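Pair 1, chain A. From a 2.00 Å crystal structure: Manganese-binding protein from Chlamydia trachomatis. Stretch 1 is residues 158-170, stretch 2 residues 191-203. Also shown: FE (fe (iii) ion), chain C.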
# COMPACT_ATOMS: atom_id res chain seq x y z
N PRO A 158 -4.82 -22.22 3.85
CA PRO A 158 -3.95 -23.31 4.27
C PRO A 158 -2.49 -22.88 4.22
O PRO A 158 -2.04 -22.24 3.27
CB PRO A 158 -4.24 -24.42 3.24
CG PRO A 158 -5.59 -24.10 2.71
CD PRO A 158 -5.71 -22.60 2.73
N GLU A 159 -1.75 -23.24 5.27
CA GLU A 159 -0.35 -22.85 5.37
C GLU A 159 0.46 -23.26 4.14
O GLU A 159 1.38 -22.55 3.73
CB GLU A 159 0.27 -23.43 6.64
CG GLU A 159 1.73 -23.06 6.85
CD GLU A 159 2.35 -23.76 8.06
OE1 GLU A 159 2.06 -24.97 8.28
OE2 GLU A 159 3.13 -23.09 8.78
N LYS A 160 0.15 -24.42 3.55
CA LYS A 160 0.86 -24.84 2.34
C LYS A 160 0.63 -23.89 1.15
O LYS A 160 1.37 -23.98 0.16
CB LYS A 160 0.44 -26.27 1.95
CG LYS A 160 -1.01 -26.36 1.44
CD LYS A 160 -1.36 -27.69 0.79
CE LYS A 160 -2.75 -27.60 0.14
NZ LYS A 160 -3.38 -28.92 -0.13
N ASN A 161 -0.35 -23.01 1.22
CA ASN A 161 -0.66 -22.10 0.12
C ASN A 161 -0.25 -20.65 0.39
O ASN A 161 -0.51 -19.79 -0.47
CB ASN A 161 -2.15 -22.11 -0.19
CG ASN A 161 -2.63 -23.40 -0.82
OD1 ASN A 161 -1.85 -24.22 -1.30
ND2 ASN A 161 -3.95 -23.56 -0.85
N ARG A 162 0.38 -20.36 1.53
CA ARG A 162 0.67 -18.98 1.96
C ARG A 162 1.93 -18.48 1.27
O ARG A 162 2.99 -18.28 1.87
CB ARG A 162 0.79 -18.91 3.47
CG ARG A 162 -0.56 -18.95 4.18
CD ARG A 162 -0.40 -19.15 5.70
NE ARG A 162 -1.65 -19.65 6.29
CZ ARG A 162 -1.84 -19.85 7.60
NH1 ARG A 162 -0.87 -19.59 8.46
NH2 ARG A 162 -3.02 -20.30 8.04
N TYR A 163 1.81 -18.30 -0.04
CA TYR A 163 2.93 -17.90 -0.90
C TYR A 163 2.31 -16.99 -1.94
O TYR A 163 1.48 -17.44 -2.74
CB TYR A 163 3.61 -19.12 -1.54
CG TYR A 163 4.29 -20.00 -0.51
CD1 TYR A 163 5.56 -19.71 -0.06
CD2 TYR A 163 3.63 -21.10 0.04
CE1 TYR A 163 6.19 -20.49 0.91
CE2 TYR A 163 4.23 -21.90 1.01
CZ TYR A 163 5.51 -21.58 1.43
OH TYR A 163 6.12 -22.35 2.38
N LEU A 164 2.67 -15.70 -1.88
CA LEU A 164 1.97 -14.63 -2.59
C LEU A 164 2.84 -14.13 -3.75
O LEU A 164 3.83 -13.42 -3.54
CB LEU A 164 1.62 -13.49 -1.64
CG LEU A 164 0.93 -12.28 -2.27
CD1 LEU A 164 -0.38 -12.68 -2.96
CD2 LEU A 164 0.71 -11.23 -1.20
N VAL A 165 2.45 -14.48 -4.97
CA VAL A 165 3.18 -14.09 -6.17
C VAL A 165 2.43 -12.94 -6.83
O VAL A 165 1.29 -13.11 -7.28
CB VAL A 165 3.35 -15.27 -7.15
CG1 VAL A 165 4.13 -14.82 -8.40
CG2 VAL A 165 4.05 -16.46 -6.46
N THR A 166 3.05 -11.76 -6.90
CA THR A 166 2.40 -10.58 -7.45
C THR A 166 3.26 -9.94 -8.54
O THR A 166 4.36 -10.40 -8.84
CB THR A 166 2.12 -9.54 -6.37
OG1 THR A 166 3.38 -9.03 -5.89
CG2 THR A 166 1.33 -10.17 -5.22
N GLY A 167 2.72 -8.86 -9.12
CA GLY A 167 3.39 -8.19 -10.22
C GLY A 167 4.67 -7.49 -9.79
O GLY A 167 5.72 -7.68 -10.41
N HIS A 168 4.58 -6.63 -8.76
CA HIS A 168 5.78 -6.07 -8.14
C HIS A 168 5.67 -6.24 -6.63
O HIS A 168 4.68 -6.76 -6.10
CB HIS A 168 6.05 -4.61 -8.56
CG HIS A 168 5.21 -3.56 -7.88
ND1 HIS A 168 3.84 -3.47 -8.04
CD2 HIS A 168 5.58 -2.46 -7.16
CE1 HIS A 168 3.39 -2.40 -7.40
NE2 HIS A 168 4.42 -1.77 -6.86
N ASN A 169 6.73 -5.80 -5.95
CA ASN A 169 6.91 -6.00 -4.51
C ASN A 169 6.19 -4.89 -3.74
O ASN A 169 6.79 -3.98 -3.16
CB ASN A 169 8.40 -6.05 -4.17
CG ASN A 169 8.65 -6.39 -2.73
OD1 ASN A 169 7.75 -6.87 -2.03
ND2 ASN A 169 9.87 -6.13 -2.25
N ALA A 170 4.86 -4.98 -3.74
CA ALA A 170 4.01 -4.04 -3.03
C ALA A 170 3.33 -4.65 -1.81
O ALA A 170 2.67 -3.92 -1.07
CB ALA A 170 2.92 -3.49 -3.97
N ARG A 191 9.91 -13.69 4.58
CA ARG A 191 10.22 -13.26 3.21
C ARG A 191 10.08 -14.40 2.21
O ARG A 191 9.84 -14.14 1.03
CB ARG A 191 11.62 -12.66 3.16
CG ARG A 191 11.73 -11.27 3.75
CD ARG A 191 12.87 -10.53 3.10
NE ARG A 191 12.70 -9.08 3.09
CZ ARG A 191 13.17 -8.27 4.04
NH1 ARG A 191 13.81 -8.77 5.09
NH2 ARG A 191 12.98 -6.95 3.95
N SER A 192 10.20 -15.65 2.65
CA SER A 192 9.93 -16.76 1.73
C SER A 192 8.49 -16.75 1.21
O SER A 192 8.20 -17.39 0.18
CB SER A 192 10.21 -18.09 2.43
OG SER A 192 9.10 -18.45 3.24
N ARG A 193 7.58 -16.02 1.86
CA ARG A 193 6.16 -16.09 1.54
C ARG A 193 5.67 -15.12 0.46
O ARG A 193 4.48 -15.16 0.11
CB ARG A 193 5.35 -15.88 2.83
CG ARG A 193 5.87 -16.73 3.99
CD ARG A 193 4.76 -17.12 4.93
NE ARG A 193 4.14 -18.28 4.33
CZ ARG A 193 4.22 -19.51 4.81
NH1 ARG A 193 4.84 -19.73 5.94
NH2 ARG A 193 3.67 -20.50 4.13
N CYS A 194 6.53 -14.27 -0.11
CA CYS A 194 6.09 -13.45 -1.23
C CYS A 194 7.23 -13.29 -2.23
O CYS A 194 8.41 -13.31 -1.87
CB CYS A 194 5.58 -12.06 -0.75
SG CYS A 194 6.79 -11.04 0.19
N ILE A 195 6.86 -13.11 -3.50
CA ILE A 195 7.85 -12.90 -4.57
C ILE A 195 7.16 -12.17 -5.72
O ILE A 195 5.94 -12.22 -5.87
CB ILE A 195 8.49 -14.23 -5.06
CG1 ILE A 195 9.83 -13.95 -5.75
CG2 ILE A 195 7.55 -14.94 -6.03
CD1 ILE A 195 10.64 -15.19 -6.05
N SER A 196 7.96 -11.49 -6.55
CA SER A 196 7.45 -10.76 -7.69
C SER A 196 8.60 -10.55 -8.66
O SER A 196 9.75 -10.42 -8.22
CB SER A 196 6.82 -9.41 -7.28
OG SER A 196 7.76 -8.57 -6.62
N PRO A 197 8.35 -10.56 -9.96
CA PRO A 197 9.45 -10.36 -10.92
C PRO A 197 9.97 -8.94 -10.92
O PRO A 197 11.15 -8.70 -11.19
CB PRO A 197 8.83 -10.75 -12.27
CG PRO A 197 7.36 -10.50 -12.11
CD PRO A 197 7.03 -10.72 -10.62
N GLU A 198 9.11 -7.98 -10.61
CA GLU A 198 9.49 -6.58 -10.47
C GLU A 198 9.74 -6.25 -9.00
O GLU A 198 9.10 -6.82 -8.11
CB GLU A 198 8.38 -5.69 -11.04
CG GLU A 198 8.66 -4.18 -10.98
CD GLU A 198 9.83 -3.76 -11.85
OE1 GLU A 198 10.99 -3.90 -11.38
OE2 GLU A 198 9.57 -3.31 -12.99
N GLY A 199 10.66 -5.31 -8.75
CA GLY A 199 11.01 -4.91 -7.40
C GLY A 199 10.04 -3.91 -6.79
O GLY A 199 8.83 -3.94 -7.06
N LEU A 200 10.51 -2.95 -6.00
CA LEU A 200 9.61 -1.96 -5.31
C LEU A 200 8.95 -0.93 -6.25
O LEU A 200 7.90 -0.44 -5.90
CB LEU A 200 10.43 -1.24 -4.23
CG LEU A 200 10.87 -2.07 -3.03
CD1 LEU A 200 11.77 -1.27 -2.12
CD2 LEU A 200 9.70 -2.61 -2.25
N SER A 201 9.52 -0.69 -7.42
CA SER A 201 9.27 0.32 -8.43
C SER A 201 8.98 -0.35 -9.77
O SER A 201 9.71 -1.26 -10.18
CB SER A 201 10.47 1.27 -8.56
OG SER A 201 10.65 2.02 -7.38
N PRO A 202 7.90 -0.03 -10.29
CA PRO A 202 7.64 -0.57 -11.63
C PRO A 202 8.61 -0.08 -12.69
O PRO A 202 8.66 -0.68 -13.78
CB PRO A 202 6.21 -0.09 -11.94
CG PRO A 202 5.62 0.25 -10.62
CD PRO A 202 6.75 0.70 -9.75
N GLU A 203 9.39 0.97 -12.42
CA GLU A 203 10.23 1.56 -13.45
C GLU A 203 11.46 0.71 -13.79
O GLU A 203 12.04 0.89 -14.87
CB GLU A 203 10.67 2.97 -13.04
CG GLU A 203 10.85 3.93 -14.20
CD GLU A 203 10.92 5.40 -13.75
OE1 GLU A 203 11.01 5.65 -12.53
OE2 GLU A 203 10.89 6.30 -14.63
FE FE C . 4.45 0.15 -5.69
O HOH W 1 3.91 -22.93 4.43
O HOH W 2 8.34 -21.36 3.25
O HOH W 3 7.47 -9.69 -3.94

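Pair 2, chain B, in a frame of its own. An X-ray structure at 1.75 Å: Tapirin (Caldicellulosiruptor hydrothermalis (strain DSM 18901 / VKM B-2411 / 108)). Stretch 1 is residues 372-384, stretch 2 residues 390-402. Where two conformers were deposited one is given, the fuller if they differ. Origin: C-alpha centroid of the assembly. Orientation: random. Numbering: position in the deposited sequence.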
# COMPACT_ATOMS: atom_id res chain seq x y z
N PRO B 372 -16.15 18.57 12.77
CA PRO B 372 -16.92 19.17 13.87
C PRO B 372 -17.39 18.17 14.92
O PRO B 372 -17.68 18.59 16.02
CB PRO B 372 -18.11 19.82 13.13
CG PRO B 372 -18.28 18.91 11.94
CD PRO B 372 -16.85 18.72 11.49
N ASP B 373 -17.49 16.86 14.61
CA ASP B 373 -17.83 15.84 15.58
C ASP B 373 -16.65 15.09 16.19
O ASP B 373 -16.82 14.13 17.00
CB ASP B 373 -18.83 14.78 15.00
CG ASP B 373 -19.44 13.91 16.07
OD1 ASP B 373 -19.84 14.48 17.15
OD2 ASP B 373 -19.50 12.66 15.96
N THR B 374 -15.44 15.54 15.90
CA THR B 374 -14.27 14.70 16.23
C THR B 374 -13.69 15.09 17.54
O THR B 374 -13.57 16.33 17.83
CB THR B 374 -13.22 14.82 15.10
OG1 THR B 374 -13.79 14.43 13.87
CG2 THR B 374 -11.90 14.01 15.35
N VAL B 375 -13.23 14.06 18.29
CA VAL B 375 -12.42 14.26 19.43
C VAL B 375 -10.95 14.02 19.06
O VAL B 375 -10.64 12.98 18.47
CB VAL B 375 -12.86 13.31 20.56
CG1 VAL B 375 -12.05 13.57 21.80
CG2 VAL B 375 -14.34 13.47 20.82
N LEU B 376 -10.07 14.93 19.45
CA LEU B 376 -8.64 14.81 19.23
C LEU B 376 -7.92 14.70 20.58
O LEU B 376 -8.14 15.53 21.49
CB LEU B 376 -8.11 15.97 18.42
CG LEU B 376 -8.81 16.04 17.04
CD1 LEU B 376 -9.94 17.04 17.08
CD2 LEU B 376 -7.88 16.37 15.91
N TYR B 377 -7.07 13.69 20.71
CA TYR B 377 -6.25 13.47 21.87
C TYR B 377 -4.77 13.67 21.47
O TYR B 377 -4.32 13.05 20.51
CB TYR B 377 -6.41 12.01 22.41
CG TYR B 377 -7.74 11.62 22.85
CD1 TYR B 377 -8.70 11.18 22.00
CD2 TYR B 377 -8.07 11.73 24.20
CE1 TYR B 377 -9.96 10.84 22.40
CE2 TYR B 377 -9.31 11.38 24.64
CZ TYR B 377 -10.25 10.93 23.77
OH TYR B 377 -11.51 10.61 24.23
N CYS B 378 -4.05 14.51 22.20
CA CYS B 378 -2.63 14.69 22.03
C CYS B 378 -1.85 14.86 23.33
O CYS B 378 -2.41 15.28 24.37
CB CYS B 378 -2.31 15.81 21.00
SG CYS B 378 -2.84 17.43 21.62
N ASN B 379 -0.55 14.58 23.25
CA ASN B 379 0.35 14.94 24.32
C ASN B 379 0.73 16.43 24.24
O ASN B 379 0.49 17.20 25.18
CB ASN B 379 1.57 14.04 24.34
CG ASN B 379 2.64 14.57 25.35
OD1 ASN B 379 2.30 15.08 26.42
ND2 ASN B 379 3.91 14.37 25.03
N ASN B 380 1.25 16.87 23.08
CA ASN B 380 1.54 18.26 22.91
C ASN B 380 0.76 18.78 21.73
O ASN B 380 0.66 18.11 20.69
CB ASN B 380 3.03 18.50 22.73
CG ASN B 380 3.83 18.18 23.97
OD1 ASN B 380 3.47 18.54 25.10
ND2 ASN B 380 4.98 17.51 23.76
N LEU B 381 0.23 20.00 21.88
CA LEU B 381 -0.50 20.73 20.83
C LEU B 381 0.25 22.00 20.53
O LEU B 381 0.49 22.79 21.45
CB LEU B 381 -1.85 21.10 21.30
CG LEU B 381 -2.77 21.93 20.35
CD1 LEU B 381 -2.99 21.15 19.10
CD2 LEU B 381 -4.09 22.23 20.95
N LYS B 382 0.63 22.22 19.25
CA LYS B 382 1.24 23.48 18.80
C LYS B 382 0.35 24.10 17.75
O LYS B 382 -0.01 23.43 16.79
CB LYS B 382 2.64 23.28 18.21
CG LYS B 382 3.30 24.56 17.72
CD LYS B 382 4.72 24.24 17.26
CE LYS B 382 5.45 25.44 16.72
NZ LYS B 382 5.69 26.59 17.70
N ILE B 383 -0.08 25.34 17.98
CA ILE B 383 -0.87 26.14 17.05
C ILE B 383 -0.02 27.42 16.79
O ILE B 383 0.42 28.09 17.75
CB ILE B 383 -2.22 26.49 17.64
CG1 ILE B 383 -3.10 25.24 17.69
CG2 ILE B 383 -2.92 27.53 16.79
CD1 ILE B 383 -4.36 25.45 18.43
N ASP B 384 0.33 27.65 15.51
CA ASP B 384 1.05 28.83 15.09
C ASP B 384 0.21 29.49 14.02
O ASP B 384 -0.03 28.93 12.91
CB ASP B 384 2.46 28.45 14.65
CG ASP B 384 3.24 29.62 14.07
OD1 ASP B 384 2.79 30.73 14.25
OD2 ASP B 384 4.26 29.35 13.45
N ASN B 390 -12.14 23.25 13.46
CA ASN B 390 -13.55 23.07 13.73
C ASN B 390 -13.76 21.63 14.25
O ASN B 390 -13.90 20.68 13.43
CB ASN B 390 -14.33 23.36 12.45
CG ASN B 390 -15.81 23.19 12.62
OD1 ASN B 390 -16.34 23.30 13.74
ND2 ASN B 390 -16.48 22.85 11.55
N VAL B 391 -13.78 21.46 15.57
CA VAL B 391 -13.82 20.16 16.17
C VAL B 391 -14.72 20.13 17.35
O VAL B 391 -15.24 21.18 17.78
CB VAL B 391 -12.42 19.69 16.60
CG1 VAL B 391 -11.47 19.80 15.42
CG2 VAL B 391 -11.83 20.56 17.71
N LYS B 392 -14.95 18.93 17.89
CA LYS B 392 -15.80 18.83 19.08
C LYS B 392 -15.01 18.98 20.37
O LYS B 392 -15.43 19.72 21.26
CB LYS B 392 -16.56 17.53 19.03
CG LYS B 392 -17.52 17.30 20.19
CD LYS B 392 -18.54 16.21 19.90
CE LYS B 392 -18.00 14.83 20.21
NZ LYS B 392 -18.95 13.77 19.77
N LYS B 393 -13.94 18.23 20.54
CA LYS B 393 -13.15 18.28 21.77
C LYS B 393 -11.69 18.02 21.50
O LYS B 393 -11.35 17.22 20.64
CB LYS B 393 -13.66 17.24 22.81
CG LYS B 393 -12.95 17.22 24.16
CD LYS B 393 -13.53 16.15 25.09
CE LYS B 393 -13.04 16.34 26.51
NZ LYS B 393 -13.55 15.22 27.39
N ILE B 394 -10.83 18.73 22.23
CA ILE B 394 -9.40 18.43 22.22
C ILE B 394 -9.02 18.12 23.65
O ILE B 394 -9.37 18.85 24.60
CB ILE B 394 -8.58 19.58 21.66
CG1 ILE B 394 -9.03 19.94 20.24
CG2 ILE B 394 -7.08 19.35 21.78
CD1 ILE B 394 -8.37 21.19 19.65
N VAL B 395 -8.23 17.08 23.81
CA VAL B 395 -7.63 16.69 25.07
C VAL B 395 -6.16 16.82 24.91
O VAL B 395 -5.59 16.19 24.03
CB VAL B 395 -8.03 15.22 25.40
CG1 VAL B 395 -7.31 14.73 26.64
CG2 VAL B 395 -9.51 15.15 25.62
N CYS B 396 -5.47 17.59 25.75
CA CYS B 396 -4.06 17.73 25.63
C CYS B 396 -3.47 17.37 27.03
O CYS B 396 -3.70 18.11 27.99
CB CYS B 396 -3.64 19.16 25.23
SG CYS B 396 -1.87 19.39 25.20
N SER B 397 -2.69 16.28 27.15
CA SER B 397 -2.11 15.89 28.44
C SER B 397 -0.80 16.53 28.73
O SER B 397 -0.32 16.47 29.88
CB SER B 397 -1.91 14.38 28.42
OG SER B 397 -1.05 14.06 27.31
N GLY B 398 -0.13 17.17 27.73
CA GLY B 398 1.19 17.73 27.89
C GLY B 398 1.13 19.23 27.91
O GLY B 398 0.52 19.80 28.79
N THR B 399 1.68 19.89 26.88
CA THR B 399 1.74 21.34 26.86
C THR B 399 1.08 21.81 25.55
O THR B 399 1.28 21.21 24.46
CB THR B 399 3.22 21.72 26.89
OG1 THR B 399 3.77 21.26 28.16
CG2 THR B 399 3.42 23.19 26.74
N ILE B 400 0.36 22.92 25.64
CA ILE B 400 -0.17 23.64 24.47
C ILE B 400 0.76 24.84 24.28
O ILE B 400 0.94 25.68 25.21
CB ILE B 400 -1.57 24.15 24.73
CG1 ILE B 400 -2.51 23.00 24.95
CG2 ILE B 400 -2.12 24.99 23.57
CD1 ILE B 400 -3.96 23.32 25.18
N THR B 401 1.35 24.91 23.07
CA THR B 401 2.22 26.00 22.68
C THR B 401 1.44 26.81 21.61
O THR B 401 1.07 26.28 20.55
CB THR B 401 3.53 25.45 22.17
OG1 THR B 401 4.19 24.78 23.27
CG2 THR B 401 4.43 26.58 21.72
N ILE B 402 1.18 28.09 21.92
CA ILE B 402 0.53 28.98 20.98
C ILE B 402 1.46 30.13 20.58
O ILE B 402 2.31 30.58 21.38
CB ILE B 402 -0.80 29.50 21.50
CG1 ILE B 402 -0.67 30.09 22.94
CG2 ILE B 402 -1.83 28.38 21.51
CD1 ILE B 402 -1.84 30.97 23.31
O HOH W 4 -12.70 12.58 26.49
O HOH W 5 4.77 18.61 27.41

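What sets the two contacts apart most sharply? In pair 1 an arginine reaches across to the neighbouring stretch, whereas its counterpart in pair 2, K393(B), has an end that leads away. R193(A) NE donates to R162(A) O at 2.7 Å, and R193(A) NH2 adds a weak bond to the same oxygen at 3.2 Å. The guanidinium also lies over one face of the Y163(A) ring, a cation-pi contact with R193(A) CZ 4.6 Å from the ring centroid. At the matching positions the side-chain centres of R193(A) and K393(B) lie 7.5 Å apart, although their CA atoms are within 1.1 Å. Pair 2 places its charged contact elsewhere: K392(B) NZ forms a salt bridge with D373(B) OD1 at 2.9 Å.

What backbone do they share? Fourteen central residues superpose to 0.9 Å, and in both the strands run parallel. L164(A) bridges C194(A) in pair 1, as L376(B) bridges I394(B) in pair 2; L164(A) superposes on L376(B) and C194(A) on I394(B). The hydrogen bonds repeat: L164(A) N to R193(A) O at 2.7 Å corresponds to L376(B) N to K393(B) O at 2.9 Å, and I195(A) N to L164(A) O at 3.0 Å corresponds to V395(B) N to L376(B) O at 2.8 Å. T166(A) N to I195(A) O, 3.1 Å, then matches C378(B) N to V395(B) O, 2.9 Å.

How do different side chains pack on this common frame? V165(A) CG2 meets I195(A) CG2 at 3.8 Å; at the same positions Y377(B) CD2 meets V395(B) CB at 3.7 Å, so a tyrosine ring stands where pair 1 has V165(A), and the smaller V395(B) where it has I195(A). On the other face, L164(A) CB and C194(A) CB are 4.3 Å apart, while L376(B) CD1 approaches I394(B) CG1 at 4.4 Å and also reaches V391(B) CG1 at 3.6 Å.

What happens beyond the first ladder? H168(A) and N380(B) coincide to 0.9 Å but serve different ends. H168(A) NE2 binds the iron at 2.2 Å, with other ligands elsewhere in the structure, and P202(A) CG lies over one face of its ring. N380(B) OD1 instead accepts from T399(B) N at 2.9 Å. One residue further on, pair 1 makes another cross-stretch bond, N169(A) N to G199(A) O at 3.0 Å. Its counterpart, L381(B) N to T399(B) O at 3.0 Å, leads into a second parallel ladder, shifted by one residue, in which L381(B) pairs with I400(B).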